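GCN5-related N-acetyltransferase (Kribbella flavida, PDB 4MY0) is a GNAT-family N-acetyltransferase that transfers the acetyl group of acetyl-coenzyme A to an amine, perhaps that of an aminoglycoside. Local coordinates at the interface of chains A and B. Sequence-based numbering; all coordinates share one arbitrary frame. Chains: chain A/B, GCN5-related N-acetyltransferase.

The interface of chains A and B. Residues chain A 346, 359-360, 363, 365; chain B 262, 265-266.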
loop_
_atom_site.group_PDB
_atom_site.type_symbol
_atom_site.label_atom_id
_atom_site.label_comp_id
_atom_site.label_asym_id
_atom_site.label_seq_id
_atom_site.Cartn_x
_atom_site.Cartn_y
_atom_site.Cartn_z
ATOM N N ARG A 346 25.946 -25.351 19.962
ATOM C CA ARG A 346 25.081 -24.175 19.897
ATOM C C ARG A 346 25.281 -23.263 21.109
ATOM O O ARG A 346 25.448 -22.050 20.958
ATOM C CB ARG A 346 23.595 -24.562 19.766
ATOM C CG ARG A 346 23.213 -25.225 18.445
ATOM C CD ARG A 346 21.774 -25.761 18.491
ATOM N NE ARG A 346 20.777 -24.690 18.628
ATOM C CZ ARG A 346 19.481 -24.913 18.858
ATOM N NH1 ARG A 346 18.637 -23.899 18.959
ATOM N NH2 ARG A 346 19.028 -26.162 18.998
ATOM N N ALA A 359 19.396 -16.786 29.488
ATOM C CA ALA A 359 18.815 -17.101 28.186
ATOM C C ALA A 359 19.214 -18.484 27.669
ATOM O O ALA A 359 18.352 -19.263 27.250
ATOM C CB ALA A 359 19.205 -16.033 27.168
ATOM N N LEU A 360 20.511 -18.793 27.679
ATOM C CA LEU A 360 20.959 -20.118 27.235
ATOM C C LEU A 360 20.289 -21.251 28.016
ATOM O O LEU A 360 19.906 -22.294 27.456
ATOM C CB LEU A 360 22.479 -20.243 27.339
ATOM C CG LEU A 360 23.220 -19.229 26.479
ATOM C CD1 LEU A 360 24.711 -19.530 26.446
ATOM C CD2 LEU A 360 22.614 -19.220 25.083
ATOM N N ALA A 363 16.644 -21.581 27.018
ATOM C CA ALA A 363 16.554 -22.188 25.688
ATOM C C ALA A 363 16.993 -23.656 25.677
ATOM O O ALA A 363 16.904 -24.324 24.644
ATOM C CB ALA A 363 17.363 -21.376 24.675
ATOM N N LEU A 365 20.021 -24.760 25.900
ATOM C CA LEU A 365 21.280 -24.915 25.164
ATOM C C LEU A 365 22.460 -25.217 26.086
ATOM O O LEU A 365 23.546 -25.646 25.652
ATOM C CB LEU A 365 21.562 -23.630 24.398
ATOM C CG LEU A 365 21.210 -23.585 22.911
ATOM C CD1 LEU A 365 20.083 -24.530 22.560
ATOM C CD2 LEU A 365 20.902 -22.157 22.482
ATOM N N PRO B 262 15.169 -15.747 25.068
ATOM C CA PRO B 262 15.401 -17.127 24.620
ATOM C C PRO B 262 14.490 -17.594 23.473
ATOM O O PRO B 262 14.854 -18.557 22.801
ATOM C CB PRO B 262 15.158 -17.963 25.892
ATOM C CG PRO B 262 14.417 -17.032 26.849
ATOM C CD PRO B 262 14.926 -15.667 26.521
ATOM N N LEU B 265 16.102 -18.254 20.285
ATOM C CA LEU B 265 16.885 -19.484 20.237
ATOM C C LEU B 265 15.986 -20.721 20.095
ATOM O O LEU B 265 16.466 -21.808 19.770
ATOM C CB LEU B 265 17.792 -19.598 21.470
ATOM C CG LEU B 265 18.711 -18.400 21.739
ATOM C CD1 LEU B 265 19.294 -18.429 23.166
ATOM C CD2 LEU B 265 19.842 -18.338 20.714
ATOM N N LEU B 266 14.685 -20.536 20.310
ATOM C CA LEU B 266 13.740 -21.648 20.349
ATOM C C LEU B 266 12.956 -21.835 19.056
ATOM O O LEU B 266 12.748 -22.963 18.618
ATOM C CB LEU B 266 12.753 -21.453 21.499
ATOM C CG LEU B 266 13.252 -21.802 22.897
ATOM C CD1 LEU B 266 12.296 -21.257 23.948
ATOM C CD2 LEU B 266 13.386 -23.307 23.031
#
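The guanidinium of A:Arg346 meets chain B at its edge, where B:Leu265 O lies in the plane of the group, 3.1 Å from NH1. The N-H does not point at this carbonyl, so the pair is a close polar approach and not a hydrogen bond. One face of the guanidinium is covered within chain A by A:Leu365, whose CD1 sits 3.8 Å above the plane over its centre and supports the flat group from that side. A bend at chi3 (65°) in an otherwise extended chain turns the guanidinium toward the partner.

Beside this edge, B:Leu265 illustrates how one aliphatic side chain can gather several apolar neighbours across an interface. Its CG stands beside the backbone N (chi1 -54°), and the branch CD1 touches both A:Ala363 CB and A:Leu360 CD2, 3.9 Å from the latter. The small A:Ala363 lets the root of the leucine come close: A:Ala363 CB lies 3.7 Å from B:Leu265 CB. A:Leu365 CD2 adds a looser contact, 4.1 Å from B:Leu265 CD1. On the flank, the B:Pro262 ring rests its CB against the carbonyl A:Ala359 O, at 3.7 Å.

The A-B interface is two-fold symmetric, so the patch has a twin with the chains exchanged; the deposited assembly of six copies may reflect the biological one. The short helix 263-266 of chain B, in the second GNAT match, thus packs with the proline just ahead of it on helices 345-352 and 357-362 of chain A and the loop that follows, in the sterol carrier protein match.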